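Possible prolidase (Bifidobacterium longum NCC2705, PDB 2P9B) is a possible prolidase of the amidohydrolase family that may hydrolyse carbon-nitrogen bonds, its substrate remaining uncertain. Local coordinates at residues A[71-76]-A[376-381]; A[208-213]-A[321-326]; A[135-140]-A[160-165]; A[9-14]-A[426-431]. One frame throughout, in Å; residues are numbered along the deposited sequence.

Interaction 1. Residues A[71-76]-A[376-381]; sequences PGLINA and HAATAV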
loop_
_atom_site.group_PDB
_atom_site.type_symbol
_atom_site.label_atom_id
_atom_site.label_comp_id
_atom_site.label_asym_id
_atom_site.label_seq_id
_atom_site.Cartn_x
_atom_site.Cartn_y
_atom_site.Cartn_z
ATOM N N PRO A 71 14.254 -2.952 2.704
ATOM C CA PRO A 71 13.437 -1.842 3.197
ATOM C C PRO A 71 12.108 -2.423 3.670
ATOM O O PRO A 71 11.680 -3.468 3.178
ATOM C CB PRO A 71 13.241 -0.967 1.960
ATOM C CG PRO A 71 14.475 -1.255 1.123
ATOM C CD PRO A 71 14.615 -2.754 1.288
ATOM N N GLY A 72 11.453 -1.755 4.610
ATOM C CA GLY A 72 10.173 -2.264 5.071
ATOM C C GLY A 72 9.177 -2.268 3.927
ATOM O O GLY A 72 9.264 -1.434 3.018
ATOM N N LEU A 73 8.235 -3.208 3.943
ATOM C CA LEU A 73 7.229 -3.239 2.884
ATOM C C LEU A 73 6.282 -2.063 3.077
ATOM O O LEU A 73 6.160 -1.529 4.170
ATOM C CB LEU A 73 6.426 -4.547 2.921
ATOM C CG LEU A 73 7.174 -5.837 2.558
ATOM C CD1 LEU A 73 6.254 -7.038 2.735
ATOM C CD2 LEU A 73 7.661 -5.746 1.108
ATOM N N ILE A 74 5.632 -1.652 1.995
ATOM C CA ILE A 74 4.672 -0.555 2.043
ATOM C C ILE A 74 3.401 -1.056 1.380
ATOM O O ILE A 74 3.463 -1.706 0.338
ATOM C CB ILE A 74 5.208 0.685 1.270
ATOM C CG1 ILE A 74 6.492 1.182 1.941
ATOM C CG2 ILE A 74 4.147 1.787 1.235
ATOM C CD1 ILE A 74 7.129 2.391 1.274
ATOM N N ASN A 75 2.250 -0.779 1.992
ATOM C CA ASN A 75 0.974 -1.195 1.413
ATOM C C ASN A 75 0.192 0.080 1.120
ATOM O O ASN A 75 -0.214 0.791 2.033
ATOM C CB ASN A 75 0.186 -2.083 2.381
ATOM C CG ASN A 75 -1.010 -2.742 1.712
ATOM O OD1 ASN A 75 -1.683 -2.124 0.889
ATOM N ND2 ASN A 75 -1.275 -3.996 2.062
ATOM N N ALA A 76 -0.010 0.378 -0.161
ATOM C CA ALA A 76 -0.698 1.608 -0.552
ATOM C C ALA A 76 -2.217 1.582 -0.516
ATOM O O ALA A 76 -2.862 2.567 -0.880
ATOM C CB ALA A 76 -0.230 2.034 -1.943
ATOM N N HIS A 376 10.747 -4.055 -5.743
ATOM C CA HIS A 376 10.998 -2.645 -6.023
ATOM C C HIS A 376 9.690 -1.848 -5.958
ATOM O O HIS A 376 9.663 -0.711 -5.476
ATOM C CB HIS A 376 11.639 -2.521 -7.413
ATOM C CG HIS A 376 11.949 -1.117 -7.822
ATOM N ND1 HIS A 376 12.818 -0.310 -7.118
ATOM C CD2 HIS A 376 11.544 -0.390 -8.891
ATOM C CE1 HIS A 376 12.937 0.851 -7.737
ATOM N NE2 HIS A 376 12.173 0.828 -8.817
ATOM N N ALA A 377 8.608 -2.462 -6.425
ATOM C CA ALA A 377 7.292 -1.832 -6.430
ATOM C C ALA A 377 6.763 -1.672 -5.007
ATOM O O ALA A 377 6.156 -0.661 -4.673
ATOM C CB ALA A 377 6.319 -2.672 -7.258
ATOM N N ALA A 378 7.023 -2.671 -4.171
ATOM C CA ALA A 378 6.546 -2.654 -2.792
ATOM C C ALA A 378 7.317 -1.703 -1.890
ATOM O O ALA A 378 6.852 -1.374 -0.797
ATOM C CB ALA A 378 6.603 -4.061 -2.205
ATOM N N THR A 379 8.491 -1.264 -2.333
ATOM C CA THR A 379 9.311 -0.384 -1.508
ATOM C C THR A 379 9.565 0.993 -2.113
ATOM O O THR A 379 8.868 1.954 -1.803
ATOM C CB THR A 379 10.671 -1.067 -1.180
ATOM O OG1 THR A 379 11.330 -1.442 -2.399
ATOM C CG2 THR A 379 10.453 -2.317 -0.343
ATOM N N ALA A 380 10.562 1.078 -2.984
ATOM C CA ALA A 380 10.919 2.343 -3.611
ATOM C C ALA A 380 9.782 2.991 -4.398
ATOM O O ALA A 380 9.503 4.175 -4.215
ATOM C CB ALA A 380 12.131 2.143 -4.517
ATOM N N VAL A 381 9.126 2.228 -5.273
ATOM C CA VAL A 381 8.045 2.803 -6.067
ATOM C C VAL A 381 6.876 3.240 -5.186
ATOM O O VAL A 381 6.383 4.355 -5.334
ATOM C CB VAL A 381 7.534 1.829 -7.164
ATOM C CG1 VAL A 381 6.472 2.522 -8.007
ATOM C CG2 VAL A 381 8.694 1.369 -8.047
#
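In the amidohydrolase barrel, strand 68-78 is crossed by helix 371-385 where Leu73 and Ile74 meet Ala378 and Thr379. The short segments 73-75 and 376-381 run at 90° to each other, their axes 6.4 Å apart. One polar link spans them: Ile74 N donates to Ala378 O at 3.1 Å, a weak bond because the N-H...O angle is bent to 131°. Leu73 and Asn75 make their backbone bonds with Gly128 and strand 129-134, whereas Ile74 N turns to the helix. The helix itself is irregular here, with a wider pi-type turn over 377-381 marked by the bond from Val381 N to His376 O (3.0 Å). This is an inner strand of the TIM barrel; it carries His77, and His79 follows just past its end, the two outlining with Asp345 a possible, empty metal site. The rest is van der Waals packing, some of it against carbonyl oxygens. Leu73 CD2 reaches Ala378 CB at 3.9 Å, although the leucine's CB points away from the helix. Ile74 extends beside the helix backbone, its CD1 lying 3.6 Å from Thr379 O. Thr379 CG2 stands anti to its own carbonyl carbon and approaches Gly72 O at 3.7 Å and Pro71 CB at 3.9 Å. The same torsion (chi1 56°) sets OG1 between the backbone N and the carbonyl carbon, and this hydroxyl bonds to Leu375 O one turn back.

Interaction 2. Residues A[208-213]-A[321-326]; sequences GGVTDA and NVVGGM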
loop_
_atom_site.group_PDB
_atom_site.type_symbol
_atom_site.label_atom_id
_atom_site.label_comp_id
_atom_site.label_asym_id
_atom_site.label_seq_id
_atom_site.Cartn_x
_atom_site.Cartn_y
_atom_site.Cartn_z
ATOM N N GLY A 208 -18.323 1.538 -9.104
ATOM C CA GLY A 208 -18.788 0.565 -8.135
ATOM C C GLY A 208 -17.645 -0.400 -7.881
ATOM O O GLY A 208 -16.552 -0.199 -8.407
ATOM N N GLY A 209 -17.883 -1.451 -7.102
ATOM C CA GLY A 209 -16.824 -2.403 -6.799
ATOM C C GLY A 209 -16.604 -3.534 -7.791
ATOM O O GLY A 209 -17.202 -3.561 -8.867
ATOM N N VAL A 210 -15.739 -4.472 -7.414
ATOM C CA VAL A 210 -15.404 -5.625 -8.250
ATOM C C VAL A 210 -16.612 -6.475 -8.641
ATOM O O VAL A 210 -16.649 -7.047 -9.731
ATOM C CB VAL A 210 -14.376 -6.543 -7.543
ATOM C CG1 VAL A 210 -14.163 -7.817 -8.351
ATOM C CG2 VAL A 210 -13.054 -5.809 -7.372
ATOM N N THR A 211 -17.600 -6.563 -7.756
ATOM C CA THR A 211 -18.791 -7.360 -8.035
ATOM C C THR A 211 -19.866 -6.576 -8.780
ATOM O O THR A 211 -20.968 -7.078 -8.998
ATOM C CB THR A 211 -19.403 -7.915 -6.734
ATOM O OG1 THR A 211 -19.745 -6.830 -5.866
ATOM C CG2 THR A 211 -18.409 -8.834 -6.033
ATOM N N ASP A 212 -19.540 -5.349 -9.179
ATOM C CA ASP A 212 -20.483 -4.510 -9.905
ATOM C C ASP A 212 -20.161 -4.471 -11.394
ATOM O O ASP A 212 -19.057 -4.812 -11.816
ATOM C CB ASP A 212 -20.478 -3.080 -9.352
ATOM C CG ASP A 212 -21.032 -2.994 -7.941
ATOM O OD1 ASP A 212 -22.119 -3.558 -7.692
ATOM O OD2 ASP A 212 -20.386 -2.351 -7.087
ATOM N N ALA A 213 -21.138 -4.050 -12.185
ATOM C CA ALA A 213 -20.958 -3.963 -13.626
ATOM C C ALA A 213 -19.986 -2.841 -13.958
ATOM O O ALA A 213 -19.794 -1.918 -13.168
ATOM C CB ALA A 213 -22.293 -3.705 -14.302
ATOM N N ASN A 321 -15.275 -10.350 -15.048
ATOM C CA ASN A 321 -15.000 -9.321 -16.047
ATOM C C ASN A 321 -14.086 -8.230 -15.493
ATOM O O ASN A 321 -13.161 -7.789 -16.167
ATOM C CB ASN A 321 -16.300 -8.710 -16.574
ATOM C CG ASN A 321 -17.193 -9.742 -17.242
ATOM O OD1 ASN A 321 -16.724 -10.793 -17.680
ATOM N ND2 ASN A 321 -18.478 -9.440 -17.334
ATOM N N VAL A 322 -14.339 -7.802 -14.264
ATOM C CA VAL A 322 -13.511 -6.773 -13.643
ATOM C C VAL A 322 -12.089 -7.263 -13.367
ATOM O O VAL A 322 -11.121 -6.553 -13.641
ATOM C CB VAL A 322 -14.124 -6.289 -12.314
ATOM C CG1 VAL A 322 -13.070 -5.533 -11.487
ATOM C CG2 VAL A 322 -15.314 -5.392 -12.594
ATOM N N VAL A 323 -11.965 -8.464 -12.805
ATOM C CA VAL A 323 -10.651 -9.014 -12.486
ATOM C C VAL A 323 -9.821 -9.237 -13.744
ATOM O O VAL A 323 -8.602 -9.075 -13.726
ATOM C CB VAL A 323 -10.769 -10.342 -11.700
ATOM C CG1 VAL A 323 -9.389 -10.964 -11.507
ATOM C CG2 VAL A 323 -11.400 -10.075 -10.342
ATOM N N GLY A 324 -10.484 -9.610 -14.837
ATOM C CA GLY A 324 -9.773 -9.817 -16.082
ATOM C C GLY A 324 -9.164 -8.504 -16.540
ATOM O O GLY A 324 -8.040 -8.462 -17.041
ATOM N N GLY A 325 -9.921 -7.425 -16.368
ATOM C CA GLY A 325 -9.437 -6.111 -16.746
ATOM C C GLY A 325 -8.317 -5.646 -15.831
ATOM O O GLY A 325 -7.368 -5.011 -16.282
HETATM N N MSE A 326 -8.424 -5.946 -14.537
HETATM C CA MSE A 326 -7.386 -5.554 -13.584
HETATM C C MSE A 326 -6.076 -6.247 -13.954
HETATM O O MSE A 326 -5.003 -5.637 -13.959
HETATM C CB MSE A 326 -7.781 -5.946 -12.148
HETATM C CG MSE A 326 -8.902 -5.095 -11.517
HETATM SE SE MSE A 326 -9.734 -5.876 -9.977
HETATM C CE MSE A 326 -8.170 -6.354 -9.044
#
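Val210 is the bump of this contact, and the hollow that receives it is formed by Val322, Val323 and Met326 on helix 313-335. Val322 CG1 touches both its methyls, lying 4.0 Å from Val210 CG1, the valine side chains crossing obliquely. Val210 CG1 alone reaches Val323 CG2 (4.1 Å), while CG2 meets the selenium of selenomethionine Met326 (Val210 CG2 to Met326 SE, 4.2 Å). A second bump goes the other way: Val322 CG2, anti to its own carbonyl carbon, comes within 3.6 Å of Val210 O and 3.9 Å of Asp212 O. With no hydrogen bond between the two segments and 169 Å² buried in all, shape carries their contact. The bump is presented by a type I beta turn from Gly209 to Asp212, closed by Asp212 N to Gly209 O (3.0 Å). Asp212 OD2 ties the turn again, taking Gly209 N on its anti lone pair at 2.7 Å. An alanine at Val322 would probably open a gap beside Val210 CG1 and lose the methyl packing on Asp212 O. The turn, in the loop between strand 202-205 and helix 226-238, also bonds helix 313-335 through Thr211 O and Asn318 ND2. Helix 295-303 completes the cluster, with Leu301 against Val210 and Leu299 and Thr302 against Val323, while His266, in a loop after strand 263-264, touches both Val210 and Met326.

Interaction 3. Residues A[135-140]-A[160-165]; sequences LGDVGY and LASGPL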
loop_
_atom_site.group_PDB
_atom_site.type_symbol
_atom_site.label_atom_id
_atom_site.label_comp_id
_atom_site.label_asym_id
_atom_site.label_seq_id
_atom_site.Cartn_x
_atom_site.Cartn_y
_atom_site.Cartn_z
ATOM N N LEU A 135 -7.494 3.825 2.652
ATOM C CA LEU A 135 -8.329 4.412 1.620
ATOM C C LEU A 135 -9.793 4.167 1.939
ATOM O O LEU A 135 -10.500 3.486 1.199
ATOM C CB LEU A 135 -7.983 3.830 0.245
ATOM C CG LEU A 135 -6.606 4.262 -0.272
ATOM C CD1 LEU A 135 -6.280 3.546 -1.582
ATOM C CD2 LEU A 135 -6.606 5.780 -0.448
ATOM N N GLY A 136 -10.236 4.729 3.055
ATOM C CA GLY A 136 -11.616 4.574 3.466
ATOM C C GLY A 136 -11.703 4.185 4.922
ATOM O O GLY A 136 -11.724 2.998 5.255
ATOM N N ASP A 137 -11.727 5.188 5.794
ATOM C CA ASP A 137 -11.827 4.963 7.234
ATOM C C ASP A 137 -13.291 5.163 7.616
ATOM O O ASP A 137 -14.095 5.586 6.791
ATOM C CB ASP A 137 -10.976 5.980 8.010
ATOM C CG ASP A 137 -9.521 6.012 7.555
ATOM O OD1 ASP A 137 -9.027 4.977 7.082
ATOM O OD2 ASP A 137 -8.867 7.069 7.687
ATOM N N VAL A 138 -13.639 4.860 8.861
ATOM C CA VAL A 138 -15.018 5.054 9.298
ATOM C C VAL A 138 -15.219 6.537 9.593
ATOM O O VAL A 138 -16.156 7.166 9.098
ATOM C CB VAL A 138 -15.332 4.229 10.564
ATOM C CG1 VAL A 138 -16.724 4.568 11.076
ATOM C CG2 VAL A 138 -15.233 2.747 10.251
ATOM N N GLY A 139 -14.322 7.086 10.403
ATOM C CA GLY A 139 -14.380 8.492 10.755
ATOM C C GLY A 139 -12.966 9.035 10.738
ATOM O O GLY A 139 -12.249 8.862 9.755
ATOM N N TYR A 140 -12.550 9.675 11.824
ATOM C CA TYR A 140 -11.204 10.220 11.888
ATOM C C TYR A 140 -10.327 9.515 12.919
ATOM O O TYR A 140 -9.344 10.075 13.418
ATOM C CB TYR A 140 -11.286 11.728 12.133
ATOM C CG TYR A 140 -11.975 12.418 10.979
ATOM C CD1 TYR A 140 -11.421 12.382 9.699
ATOM C CD2 TYR A 140 -13.222 13.027 11.139
ATOM C CE1 TYR A 140 -12.089 12.925 8.601
ATOM C CE2 TYR A 140 -13.901 13.576 10.042
ATOM C CZ TYR A 140 -13.327 13.520 8.778
ATOM O OH TYR A 140 -13.992 14.042 7.689
ATOM N N LEU A 160 -0.715 7.125 6.189
ATOM C CA LEU A 160 -1.331 8.182 5.398
ATOM C C LEU A 160 -2.804 7.839 5.585
ATOM O O LEU A 160 -3.282 6.834 5.059
ATOM C CB LEU A 160 -0.955 8.097 3.921
ATOM C CG LEU A 160 0.331 8.814 3.515
ATOM C CD1 LEU A 160 1.545 8.048 4.019
ATOM C CD2 LEU A 160 0.360 8.937 2.001
ATOM N N ALA A 161 -3.507 8.660 6.359
ATOM C CA ALA A 161 -4.921 8.436 6.655
ATOM C C ALA A 161 -5.828 9.221 5.718
ATOM O O ALA A 161 -5.655 10.418 5.533
ATOM C CB ALA A 161 -5.213 8.826 8.107
ATOM N N SER A 162 -6.810 8.530 5.149
ATOM C CA SER A 162 -7.736 9.138 4.207
ATOM C C SER A 162 -9.020 9.676 4.818
ATOM O O SER A 162 -9.715 10.472 4.188
ATOM C CB SER A 162 -8.140 8.102 3.164
ATOM O OG SER A 162 -8.954 7.112 3.779
ATOM N N GLY A 163 -9.343 9.251 6.034
ATOM C CA GLY A 163 -10.610 9.671 6.603
ATOM C C GLY A 163 -11.653 8.900 5.805
ATOM O O GLY A 163 -11.293 7.968 5.079
ATOM N N PRO A 164 -12.946 9.237 5.905
ATOM C CA PRO A 164 -13.925 8.474 5.120
ATOM C C PRO A 164 -13.786 8.699 3.618
ATOM O O PRO A 164 -13.430 9.788 3.176
ATOM C CB PRO A 164 -15.271 8.961 5.666
ATOM C CG PRO A 164 -14.959 10.308 6.252
ATOM C CD PRO A 164 -13.609 10.129 6.870
ATOM N N LEU A 165 -14.056 7.669 2.826
ATOM C CA LEU A 165 -13.940 7.843 1.386
ATOM C C LEU A 165 -15.141 8.633 0.898
ATOM O O LEU A 165 -16.166 8.706 1.576
ATOM C CB LEU A 165 -13.843 6.490 0.672
ATOM C CG LEU A 165 -15.023 5.521 0.689
ATOM C CD1 LEU A 165 -16.083 5.959 -0.311
ATOM C CD2 LEU A 165 -14.513 4.133 0.330
HETATM O O HOH W 1 -14.808 5.212 4.312
#
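Gly163 O is gripped by two donors, Asp137 N at 2.9 Å and Ser162 OG at 2.8 Å. The first bond is nearly straight (168° at the hydrogen) but arrives from above the carbonyl plane, whereas Ser162 OG approaches in that plane, on a lone pair. With chi1 of 69°, Ser162 OG sits between its backbone N and carbonyl carbon, where it also accepts Gly136 N at 2.8 Å. Asp137 answers with its carboxylate: OD2 receives Gly163 N at 2.8 Å, again from above the plane, while OD1 bonds Thr134 OG1. Farther along, Pro164 CA makes a C-H...O contact with Asp137 O (3.3 Å), and water 1 joins that oxygen to Leu165 N. The Tyr140 ring crosses Pro164 at about a right angle, CE1 to CD 3.6 Å, and its hydroxyl bonds Asn194. These loops follow barrel strands 129-134 and 158-160, and Gly136 O bonds His79 ND1 of the possible metal site. Gly163 has positive phi, and a CB there would clash with Tyr140 CE1. Two donors are likely to polarise the Gly163 carbonyl, and the Gly163 N-H and Thr134 hydroxyl would probably stabilise Asp137 as a carboxylate.

Interaction 4. Residues A[9-14]-A[426-431]; sequences PIVEPF and AGHPVW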
loop_
_atom_site.group_PDB
_atom_site.type_symbol
_atom_site.label_atom_id
_atom_site.label_comp_id
_atom_site.label_asym_id
_atom_site.label_seq_id
_atom_site.Cartn_x
_atom_site.Cartn_y
_atom_site.Cartn_z
ATOM N N PRO A 9 8.770 5.592 24.888
ATOM C CA PRO A 9 9.633 4.750 24.029
ATOM C C PRO A 9 10.694 5.582 23.319
ATOM O O PRO A 9 10.387 6.369 22.425
ATOM C CB PRO A 9 8.720 4.063 23.023
ATOM C CG PRO A 9 7.548 5.037 22.965
ATOM C CD PRO A 9 7.378 5.524 24.413
ATOM N N ILE A 10 11.945 5.394 23.728
ATOM C CA ILE A 10 13.067 6.124 23.150
ATOM C C ILE A 10 13.816 5.260 22.142
ATOM O O ILE A 10 13.949 4.049 22.330
ATOM C CB ILE A 10 14.060 6.561 24.247
ATOM C CG1 ILE A 10 13.323 7.340 25.339
ATOM C CG2 ILE A 10 15.161 7.414 23.640
ATOM C CD1 ILE A 10 14.195 7.713 26.522
ATOM N N VAL A 11 14.305 5.879 21.072
ATOM C CA VAL A 11 15.051 5.144 20.059
ATOM C C VAL A 11 16.494 4.946 20.508
ATOM O O VAL A 11 17.264 5.900 20.596
ATOM C CB VAL A 11 15.076 5.882 18.706
ATOM C CG1 VAL A 11 15.916 5.102 17.712
ATOM C CG2 VAL A 11 13.667 6.059 18.181
ATOM N N GLU A 12 16.851 3.703 20.797
ATOM C CA GLU A 12 18.206 3.388 21.221
ATOM C C GLU A 12 19.018 3.052 19.978
ATOM O O GLU A 12 18.664 2.148 19.220
ATOM C CB GLU A 12 18.192 2.206 22.188
ATOM C CG GLU A 12 17.398 2.474 23.461
ATOM C CD GLU A 12 17.420 1.303 24.426
ATOM O OE1 GLU A 12 16.963 0.205 24.041
ATOM O OE2 GLU A 12 17.897 1.482 25.567
ATOM N N PRO A 13 20.118 3.781 19.746
ATOM C CA PRO A 13 20.956 3.526 18.569
ATOM C C PRO A 13 21.480 2.098 18.532
ATOM O O PRO A 13 21.763 1.505 19.573
ATOM C CB PRO A 13 22.069 4.563 18.707
ATOM C CG PRO A 13 22.179 4.747 20.191
ATOM C CD PRO A 13 20.734 4.795 20.621
ATOM N N PHE A 14 21.604 1.546 17.329
ATOM C CA PHE A 14 22.087 0.180 17.178
ATOM C C PHE A 14 22.719 -0.053 15.814
ATOM O O PHE A 14 22.683 0.808 14.938
ATOM C CB PHE A 14 20.924 -0.798 17.368
ATOM C CG PHE A 14 19.859 -0.691 16.306
ATOM C CD1 PHE A 14 19.954 -1.425 15.125
ATOM C CD2 PHE A 14 18.769 0.157 16.481
ATOM C CE1 PHE A 14 18.974 -1.319 14.135
ATOM C CE2 PHE A 14 17.785 0.271 15.502
ATOM C CZ PHE A 14 17.885 -0.467 14.327
ATOM N N ALA A 426 11.015 2.999 11.886
ATOM C CA ALA A 426 11.644 4.264 12.251
ATOM C C ALA A 426 12.628 4.081 13.408
ATOM O O ALA A 426 12.654 4.874 14.351
ATOM C CB ALA A 426 10.582 5.289 12.619
ATOM N N GLY A 427 13.430 3.023 13.334
ATOM C CA GLY A 427 14.417 2.773 14.373
ATOM C C GLY A 427 13.904 2.026 15.590
ATOM O O GLY A 427 14.683 1.671 16.472
ATOM N N HIS A 428 12.598 1.780 15.635
ATOM C CA HIS A 428 11.974 1.078 16.755
ATOM C C HIS A 428 11.774 -0.400 16.453
ATOM O O HIS A 428 10.893 -0.758 15.673
ATOM C CB HIS A 428 10.599 1.679 17.061
ATOM C CG HIS A 428 10.637 3.087 17.564
ATOM N ND1 HIS A 428 11.004 3.408 18.853
ATOM C CD2 HIS A 428 10.310 4.257 16.965
ATOM C CE1 HIS A 428 10.898 4.712 19.029
ATOM N NE2 HIS A 428 10.478 5.252 17.898
ATOM N N PRO A 429 12.582 -1.280 17.059
ATOM C CA PRO A 429 12.391 -2.706 16.786
ATOM C C PRO A 429 11.040 -3.135 17.352
ATOM O O PRO A 429 10.627 -2.662 18.415
ATOM C CB PRO A 429 13.551 -3.363 17.532
ATOM C CG PRO A 429 14.600 -2.301 17.536
ATOM C CD PRO A 429 13.808 -1.055 17.843
ATOM N N VAL A 430 10.352 -4.019 16.642
ATOM C CA VAL A 430 9.059 -4.505 17.100
ATOM C C VAL A 430 9.309 -5.823 17.826
ATOM O O VAL A 430 9.514 -6.855 17.195
ATOM C CB VAL A 430 8.108 -4.745 15.914
ATOM C CG1 VAL A 430 6.750 -5.205 16.422
ATOM C CG2 VAL A 430 7.978 -3.472 15.093
ATOM N N TRP A 431 9.309 -5.780 19.155
ATOM C CA TRP A 431 9.565 -6.985 19.944
ATOM C C TRP A 431 8.317 -7.849 20.104
ATOM O O TRP A 431 7.780 -7.995 21.204
ATOM C CB TRP A 431 10.108 -6.607 21.322
ATOM C CG TRP A 431 11.363 -5.783 21.280
ATOM C CD1 TRP A 431 11.606 -4.633 21.970
ATOM C CD2 TRP A 431 12.562 -6.067 20.540
ATOM N NE1 TRP A 431 12.881 -4.188 21.720
ATOM C CE2 TRP A 431 13.494 -5.055 20.858
ATOM C CE3 TRP A 431 12.947 -7.095 19.672
ATOM C CZ2 TRP A 431 14.782 -5.020 20.302
ATOM C CZ3 TRP A 431 14.229 -7.063 19.121
ATOM C CH2 TRP A 431 15.135 -6.037 19.454
HETATM O O HOH W 2 12.234 1.713 20.453
HETATM O O HOH W 3 16.094 1.236 18.695
#
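His428 and Val11 meet where the start of the modelled chain packs on the strand pair 422-425 and 428-429, in the beta structure flanking the barrel, as in other amidohydrolases whose N- and C-terminal strands form a separate beta domain. His428 lies in the short strand 428-429, after the tight turn through Ala426 and Gly427 that sets it antiparallel to strand 422-425, and segment 9-14 leads into strand 14-17. The histidine CB points away from 9-14, yet CG lies beside the backbone N (chi1 -66°), and the ring comes back to meet Val11. Val11 CG2 sits over one ring face, the side chains crossing at about a right angle. Its modelled closeness to CE1 and NE2 is implausible for non-bonded atoms and therefore doubtful. At the rim, ND1 holds water 2 in the ring plane at 2.6 Å, and that water donates a weak bond to Ile10 O. Pro9 O lies at the ring edge, near its plane, 3.8 Å from His428 CE1. An alanine in place of His428 would probably leave water 2 without its ND1 partner and Val11 without the ring face beside it. At the backbone angles of Gly427 a CB would collide with the preceding carbonyl oxygen, and it would also press on Val11 CG1. Water 3 donates to both Glu12 O (2.8 Å) and Gly427 O (2.7 Å). Gly427 O also lies at the edge of the Phe14 ring, near its plane, 3.5 Å from CE2.

How the interactions relate
Interactions 1, 2 and 3 lie within the amidohydrolase barrel region, and interaction 4 joins the late strand pair 422-425 and 428-429 to the start of the modelled chain. Along the sequence, 9-14 with 426-431 encloses all the others; 71-76 with 376-381 encloses interactions 3 and 2, which follow one another. Interactions 1 and 3 touch, Ala76 O lying 3.6 Å from Leu135 CD1, since strands 68-78 and 129-134 are parallel neighbours. Interactions 1 and 4 reach the same sheet, their centres about 21 Å apart. Interactions 2 and 4 lie on opposite sides of the chain's centre, about 42 Å between centres. The set thus runs from the barrel's loops, through its core, to the flanking beta structure.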